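Local coordinates for protein TRAP dicarboxylate transporter-DctP subunit (Marinobacter aquaeolei, PDB 4PFI) that probably captures a small organic acid, likely a carboxylate, in the periplasm and hands it to the membrane components of a TRAP transporter, at residues T186-E189 with A190-Y194; V199-P202 with F203-Y207; D307-A310 with A311-A315. All blocks are in the same frame, centred on the assembly; numbering follows the deposited sequence.

Interaction 1: T186-E189 with A190-Y194; sequences TAAE and AFRSY
A190 N donates to T186 O at 3.1 Å, and two residues on, R192 N reaches A188 O at 3.0 Å, so T186-E189 and A190-Y194 run on as successive turns of helix 185-192. A188 O also takes a weak bond from F191 N. Near the end of the helix, E189 O is gripped twice by one residue: S193 N comes to it at 2.9 Å and S193 OG at 2.8 Å, from opposite faces of the carbonyl plane. Because OG sits beside its own backbone N (chi1 -59°), the serine hydroxyl can fold back onto the carbonyl that its amide already uses.

On the more exposed side, E189 and R192 form a salt bridge three residues apart, R192 NH1 to E189 OE1 at 2.7 Å. The two chains cross at about a right angle, each bent, E189 at chi2 and R192 at chi3. OE1 lies almost exactly in the guanidinium plane and is met nearly along its C-O axis, while the carboxylate itself is turned 33° from that plane. A longer, weak ion pair links the same OE1 to R322. The R192 guanidinium tip also touches A188, whose CB is 4.0 Å from R192 NH2, and A188 O lies off one face toward the rim.

The F191 ring turns inward, with A187 O at its edge 3.6 Å from F191 CD2; it stacks on F179 and meets H117 and W162 edge-to-face. With its aromatic side inward and its ion pair on the more exposed side, E189 beside helix 318-339, this is an amphipathic crossover helix, the central element of the beta-alpha-beta unit formed by strand 178-180, helix 185-192 and strand 197-199.

Interaction 2: V199-P202 with F203-Y207; sequences VQTP and FAQVY
T201 and Q205 meet where the chain leaves strand 197-199 and turns into helix 203-212. The turn is a type I beta turn over P202-Q205, closed by Q205 N donating to P202 O at 3.0 Å. The N-H points well at the oxygen (158°), but the donor stands 42° above the carbonyl plane. The helix lies in the chain between strands 197-199 and 217-220, which both run parallel to strand 178-180.

Q205 retraces the turn with its side chain. Q205 CB lies 3.4 Å from P202 O, the same carbonyl that its amide bonds. CG is placed opposite the backbone N (chi1 174°) and the chain then stays extended, which carries it across the T201 methyl at about a right angle. CG2 of T201 is 3.9 Å from Q205 CG and 3.5 Å from Q205 CD, so the methyl packs along the glutamine chain as far as its amide. At the tip Q205 OE1 lies beside the proline ring, 3.7 Å from P202 CD, while Q205 NE2, also against the threonine methyl, has its hydrogen bond with D209 OD2, one helical turn further on. P202 and Q205 run side by side in the same direction at this exposed surface.

The buried V206 packs against the turn from within, its CG2 touching P202 O at 3.4 Å and T201 O at 3.8 Å.

Interaction 3: D307-A310 with A311-A315; sequences DERA and AFRDA
A310 and R313 lie together along helix 306-316: the edge of the R313 guanidinium faces A310 CA, and R313 CB is 3.4 Å from A310 O. That carbonyl of A310 accepts a nearly straight bond from D314 N, at 3.1 Å and 168°. One residue earlier, R309 O takes R313 N at 2.9 Å, so the two arginines follow each other one turn apart on the same side of the helix.

Their side chains leave the helix differently but end close together. R309 NH1 and R313 NH2 are 3.8 Å apart, with the guanidinium planes 86° to each other, almost perpendicular. E122 probably eases the approach of the two charges: its OE2 forms a salt bridge with R309 NH1 and a long, weak ion pair with R313 NH1. R309 is tied further, through NE to A240 O, NH2 to R241 O and NH1 to E306, which probably fixes its whole guanidinium plane.

On another side of the helix, F312 CD2 comes within 3.3 Å of E308 O. Its ring meets Y194 and W162 edge-to-face, setting helix 306-316 against the residues just past helix 185-192 and against strand 149-164, while the F118 loop packs on R309, F312 and R313.

All three are local contacts, but they differ in depth. Interaction 1 is mostly buried, interaction 3 partly so, and interaction 2 is largely at the surface. Interactions 1 and 3 belong to adjoining helices: S193 CB touches A315 O at 3.2 Å, and W162 receives an aromatic ring from each. Interactions 1 and 2 follow each other along the chain through strand 197-199, with A188 CB near Q200 NE2. Interactions 2 and 3 do not touch. The chemistry differs with place: in 186-194 an ion pair on the exposed side and aromatic packing on the buried one, methyl-to-amide packing in 199-207, and in 307-315 two neighbouring arginines, one in a salt bridge with an outside glutamate and the other only weakly paired to it.

Interaction 1: T186-E189 with A190-Y194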
loop_
_atom_site.group_PDB
_atom_site.type_symbol
_atom_site.label_atom_id
_atom_site.label_comp_id
_atom_site.label_asym_id
_atom_site.label_seq_id
_atom_site.Cartn_x
_atom_site.Cartn_y
_atom_site.Cartn_z
ATOM N N THR A 186 -8.789 -5.319 9.186
ATOM C CA THR A 186 -9.612 -5.444 8.010
ATOM C C THR A 186 -8.945 -6.380 7.026
ATOM O O THR A 186 -9.622 -7.153 6.353
ATOM C CB THR A 186 -9.861 -4.085 7.360
ATOM O OG1 THR A 186 -10.511 -3.229 8.309
ATOM C CG2 THR A 186 -10.742 -4.223 6.134
ATOM N N ALA A 187 -7.616 -6.304 6.933
ATOM C CA ALA A 187 -6.872 -7.139 5.997
ATOM C C ALA A 187 -6.929 -8.602 6.440
ATOM O O ALA A 187 -7.096 -9.499 5.617
ATOM C CB ALA A 187 -5.408 -6.674 5.856
ATOM N N ALA A 188 -6.835 -8.831 7.746
ATOM C CA ALA A 188 -6.962 -10.184 8.296
ATOM C C ALA A 188 -8.339 -10.774 7.967
ATOM O O ALA A 188 -8.452 -11.920 7.515
ATOM C CB ALA A 188 -6.748 -10.169 9.802
ATOM N N GLU A 189 -9.380 -9.977 8.186
ATOM C CA GLU A 189 -10.754 -10.435 8.000
ATOM C C GLU A 189 -11.056 -10.790 6.553
ATOM O O GLU A 189 -11.859 -11.670 6.276
ATOM C CB GLU A 189 -11.754 -9.379 8.474
ATOM C CG GLU A 189 -13.179 -9.872 8.407
ATOM C CD GLU A 189 -13.412 -11.113 9.277
ATOM O OE1 GLU A 189 -12.573 -11.408 10.159
ATOM O OE2 GLU A 189 -14.440 -11.799 9.080
ATOM N N ALA A 190 -10.406 -10.095 5.636
ATOM C CA ALA A 190 -10.552 -10.362 4.214
ATOM C C ALA A 190 -10.236 -11.822 3.889
ATOM O O ALA A 190 -10.985 -12.480 3.156
ATOM C CB ALA A 190 -9.629 -9.432 3.434
ATOM N N PHE A 191 -9.127 -12.324 4.436
ATOM C CA PHE A 191 -8.671 -13.689 4.148
ATOM C C PHE A 191 -9.359 -14.705 5.073
ATOM O O PHE A 191 -9.564 -15.864 4.714
ATOM C CB PHE A 191 -7.145 -13.758 4.231
ATOM C CG PHE A 191 -6.461 -13.126 3.031
ATOM C CD1 PHE A 191 -6.327 -13.839 1.839
ATOM C CD2 PHE A 191 -6.006 -11.810 3.072
ATOM C CE1 PHE A 191 -5.743 -13.259 0.726
ATOM C CE2 PHE A 191 -5.427 -11.232 1.958
ATOM C CZ PHE A 191 -5.284 -11.956 0.789
ATOM N N ARG A 192 -9.750 -14.259 6.255
ATOM C CA ARG A 192 -10.551 -15.095 7.123
ATOM C C ARG A 192 -11.869 -15.396 6.410
ATOM O O ARG A 192 -12.424 -16.470 6.559
ATOM C CB ARG A 192 -10.788 -14.396 8.452
ATOM C CG ARG A 192 -11.195 -15.299 9.558
ATOM C CD ARG A 192 -11.341 -14.494 10.858
ATOM N NE ARG A 192 -10.051 -14.182 11.515
ATOM C CZ ARG A 192 -9.552 -12.955 11.723
ATOM N NH1 ARG A 192 -10.191 -11.860 11.326
ATOM N NH2 ARG A 192 -8.389 -12.813 12.340
ATOM N N SER A 193 -12.363 -14.454 5.616
ATOM C CA SER A 193 -13.608 -14.681 4.862
ATOM C C SER A 193 -13.509 -15.885 3.921
ATOM O O SER A 193 -14.488 -16.574 3.699
ATOM C CB SER A 193 -13.972 -13.462 4.023
ATOM O OG SER A 193 -14.132 -12.316 4.817
ATOM N N TYR A 194 -12.325 -16.119 3.364
ATOM C CA TYR A 194 -12.095 -17.250 2.458
ATOM C C TYR A 194 -11.841 -18.539 3.230
ATOM O O TYR A 194 -11.742 -19.617 2.637
ATOM C CB TYR A 194 -10.907 -16.957 1.532
ATOM C CG TYR A 194 -11.043 -15.660 0.764
ATOM C CD1 TYR A 194 -12.306 -15.168 0.403
ATOM C CD2 TYR A 194 -9.929 -14.926 0.409
ATOM C CE1 TYR A 194 -12.448 -13.984 -0.288
ATOM C CE2 TYR A 194 -10.052 -13.739 -0.274
ATOM C CZ TYR A 194 -11.322 -13.275 -0.618
ATOM O OH TYR A 194 -11.442 -12.109 -1.311
#

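Interaction 2: V199-P202 with F203-Y207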
loop_
_atom_site.group_PDB
_atom_site.type_symbol
_atom_site.label_atom_id
_atom_site.label_comp_id
_atom_site.label_asym_id
_atom_site.label_seq_id
_atom_site.Cartn_x
_atom_site.Cartn_y
_atom_site.Cartn_z
ATOM N N VAL A 199 -2.192 -14.646 9.749
ATOM C CA VAL A 199 -1.147 -14.279 10.718
ATOM C C VAL A 199 -0.460 -13.022 10.227
ATOM O O VAL A 199 -0.529 -12.705 9.041
ATOM C CB VAL A 199 -0.079 -15.387 10.832
ATOM C CG1 VAL A 199 -0.653 -16.599 11.532
ATOM C CG2 VAL A 199 0.395 -15.781 9.461
ATOM N N GLN A 200 0.194 -12.305 11.129
ATOM C CA GLN A 200 0.982 -11.134 10.782
ATOM C C GLN A 200 2.431 -11.290 11.254
ATOM O O GLN A 200 3.009 -10.415 11.872
ATOM C CB GLN A 200 0.360 -9.892 11.384
ATOM C CG GLN A 200 -1.040 -9.629 10.850
ATOM C CD GLN A 200 -2.037 -10.459 11.559
ATOM O OE1 GLN A 200 -2.036 -10.499 12.786
ATOM N NE2 GLN A 200 -2.886 -11.154 10.815
ATOM N N THR A 201 2.987 -12.441 10.963
ATOM C CA THR A 201 4.411 -12.722 11.140
ATOM C C THR A 201 5.349 -11.616 10.597
ATOM O O THR A 201 5.167 -11.157 9.464
ATOM C CB THR A 201 4.714 -13.967 10.371
ATOM O OG1 THR A 201 3.651 -14.911 10.588
ATOM C CG2 THR A 201 6.053 -14.552 10.810
ATOM N N PRO A 202 6.342 -11.183 11.405
ATOM C CA PRO A 202 7.328 -10.167 11.014
ATOM C C PRO A 202 8.044 -10.552 9.732
ATOM O O PRO A 202 8.395 -11.722 9.525
ATOM C CB PRO A 202 8.316 -10.161 12.179
ATOM C CG PRO A 202 7.542 -10.685 13.340
ATOM C CD PRO A 202 6.591 -11.687 12.766
ATOM N N PHE A 203 8.264 -9.578 8.861
ATOM C CA PHE A 203 8.738 -9.884 7.522
ATOM C C PHE A 203 10.048 -10.665 7.512
ATOM O O PHE A 203 10.246 -11.536 6.675
ATOM C CB PHE A 203 8.931 -8.600 6.736
ATOM C CG PHE A 203 7.976 -8.439 5.612
ATOM C CD1 PHE A 203 6.787 -9.172 5.554
ATOM C CD2 PHE A 203 8.261 -7.540 4.595
ATOM C CE1 PHE A 203 5.900 -9.000 4.500
ATOM C CE2 PHE A 203 7.387 -7.368 3.544
ATOM C CZ PHE A 203 6.206 -8.092 3.493
ATOM N N ALA A 204 10.934 -10.356 8.451
ATOM C CA ALA A 204 12.277 -10.908 8.423
ATOM C C ALA A 204 12.255 -12.422 8.652
ATOM O O ALA A 204 13.222 -13.143 8.407
ATOM C CB ALA A 204 13.105 -10.231 9.456
ATOM N N GLN A 205 11.123 -12.904 9.119
ATOM C CA GLN A 205 10.972 -14.300 9.502
ATOM C C GLN A 205 10.188 -15.057 8.401
ATOM O O GLN A 205 10.151 -16.299 8.367
ATOM C CB GLN A 205 10.177 -14.270 10.802
ATOM C CG GLN A 205 9.760 -15.549 11.348
ATOM C CD GLN A 205 8.933 -15.361 12.596
ATOM O OE1 GLN A 205 9.080 -14.364 13.302
ATOM N NE2 GLN A 205 8.094 -16.345 12.896
ATOM N N VAL A 206 9.545 -14.311 7.516
ATOM C CA VAL A 206 8.622 -14.920 6.575
ATOM C C VAL A 206 9.274 -15.912 5.622
ATOM O O VAL A 206 8.734 -16.996 5.394
ATOM C CB VAL A 206 7.834 -13.856 5.816
ATOM C CG1 VAL A 206 7.061 -14.449 4.636
ATOM C CG2 VAL A 206 6.898 -13.172 6.812
ATOM N N TYR A 207 10.446 -15.565 5.092
ATOM C CA TYR A 207 11.139 -16.440 4.154
ATOM C C TYR A 207 11.295 -17.843 4.750
ATOM O O TYR A 207 10.860 -18.825 4.166
ATOM C CB TYR A 207 12.496 -15.850 3.741
ATOM C CG TYR A 207 13.309 -16.698 2.790
ATOM C CD1 TYR A 207 14.031 -17.810 3.237
ATOM C CD2 TYR A 207 13.370 -16.374 1.429
ATOM C CE1 TYR A 207 14.778 -18.559 2.345
ATOM C CE2 TYR A 207 14.127 -17.109 0.540
ATOM C CZ TYR A 207 14.827 -18.195 0.999
ATOM O OH TYR A 207 15.577 -18.923 0.101
#

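Interaction 3: D307-A310 with A311-A315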
loop_
_atom_site.group_PDB
_atom_site.type_symbol
_atom_site.label_atom_id
_atom_site.label_comp_id
_atom_site.label_asym_id
_atom_site.label_seq_id
_atom_site.Cartn_x
_atom_site.Cartn_y
_atom_site.Cartn_z
ATOM N N ASP A 307 -14.862 -15.238 -13.675
ATOM C CA ASP A 307 -15.711 -16.095 -12.853
ATOM C C ASP A 307 -15.075 -16.388 -11.493
ATOM O O ASP A 307 -15.737 -16.338 -10.462
ATOM C CB ASP A 307 -15.999 -17.415 -13.567
ATOM C CG ASP A 307 -17.040 -17.271 -14.659
ATOM O OD1 ASP A 307 -17.468 -16.124 -14.925
ATOM O OD2 ASP A 307 -17.415 -18.304 -15.265
ATOM N N GLU A 308 -13.790 -16.705 -11.495
ATOM C CA GLU A 308 -13.096 -17.030 -10.256
ATOM C C GLU A 308 -13.021 -15.786 -9.370
ATOM O O GLU A 308 -13.202 -15.866 -8.162
ATOM C CB GLU A 308 -11.706 -17.623 -10.549
ATOM C CG GLU A 308 -11.745 -19.044 -11.100
ATOM C CD GLU A 308 -10.406 -19.516 -11.712
ATOM O OE1 GLU A 308 -9.575 -18.684 -12.153
ATOM O OE2 GLU A 308 -10.174 -20.743 -11.751
ATOM N N ARG A 309 -12.782 -14.629 -9.974
ATOM C CA ARG A 309 -12.720 -13.394 -9.215
ATOM C C ARG A 309 -14.072 -13.099 -8.589
ATOM O O ARG A 309 -14.160 -12.694 -7.429
ATOM C CB ARG A 309 -12.278 -12.237 -10.104
ATOM C CG ARG A 309 -10.852 -12.430 -10.581
ATOM C CD ARG A 309 -10.325 -11.283 -11.432
ATOM N NE ARG A 309 -10.117 -10.075 -10.637
ATOM C CZ ARG A 309 -10.783 -8.942 -10.803
ATOM N NH1 ARG A 309 -11.711 -8.834 -11.750
ATOM N NH2 ARG A 309 -10.514 -7.907 -10.024
ATOM N N ALA A 310 -15.124 -13.311 -9.379
ATOM C CA ALA A 310 -16.485 -13.027 -8.957
ATOM C C ALA A 310 -16.827 -13.873 -7.736
ATOM O O ALA A 310 -17.503 -13.402 -6.833
ATOM C CB ALA A 310 -17.456 -13.296 -10.083
ATOM N N ALA A 311 -16.329 -15.103 -7.695
ATOM C CA ALA A 311 -16.574 -15.975 -6.557
ATOM C C ALA A 311 -15.899 -15.447 -5.265
ATOM O O ALA A 311 -16.457 -15.555 -4.165
ATOM C CB ALA A 311 -16.129 -17.419 -6.872
ATOM N N PHE A 312 -14.707 -14.874 -5.401
ATOM C CA PHE A 312 -13.986 -14.330 -4.261
ATOM C C PHE A 312 -14.651 -13.052 -3.805
ATOM O O PHE A 312 -14.672 -12.748 -2.616
ATOM C CB PHE A 312 -12.522 -14.037 -4.612
ATOM C CG PHE A 312 -11.619 -15.234 -4.551
ATOM C CD1 PHE A 312 -11.281 -15.801 -3.332
ATOM C CD2 PHE A 312 -11.039 -15.751 -5.700
ATOM C CE1 PHE A 312 -10.424 -16.890 -3.271
ATOM C CE2 PHE A 312 -10.164 -16.861 -5.630
ATOM C CZ PHE A 312 -9.867 -17.421 -4.424
ATOM N N ARG A 313 -15.158 -12.278 -4.759
ATOM C CA ARG A 313 -15.867 -11.038 -4.437
ATOM C C ARG A 313 -17.053 -11.366 -3.516
ATOM O O ARG A 313 -17.198 -10.796 -2.418
ATOM C CB ARG A 313 -16.350 -10.354 -5.719
ATOM C CG ARG A 313 -16.616 -8.849 -5.588
ATOM C CD ARG A 313 -17.118 -8.249 -6.920
ATOM N NE ARG A 313 -16.460 -8.885 -8.077
ATOM C CZ ARG A 313 -15.614 -8.286 -8.925
ATOM N NH1 ARG A 313 -15.310 -6.984 -8.795
ATOM N NH2 ARG A 313 -15.081 -8.991 -9.924
ATOM N N ASP A 314 -17.866 -12.327 -3.958
ATOM C CA ASP A 314 -19.044 -12.753 -3.214
ATOM C C ASP A 314 -18.623 -13.123 -1.797
ATOM O O ASP A 314 -19.226 -12.666 -0.823
ATOM C CB ASP A 314 -19.745 -13.919 -3.929
ATOM C CG ASP A 314 -20.308 -13.521 -5.314
ATOM O OD1 ASP A 314 -20.423 -12.303 -5.595
ATOM O OD2 ASP A 314 -20.643 -14.422 -6.130
ATOM N N ALA A 315 -17.532 -13.871 -1.682
ATOM C CA ALA A 315 -17.096 -14.373 -0.382
ATOM C C ALA A 315 -16.317 -13.342 0.441
ATOM O O ALA A 315 -16.087 -13.546 1.634
ATOM C CB ALA A 315 -16.290 -15.669 -0.555
#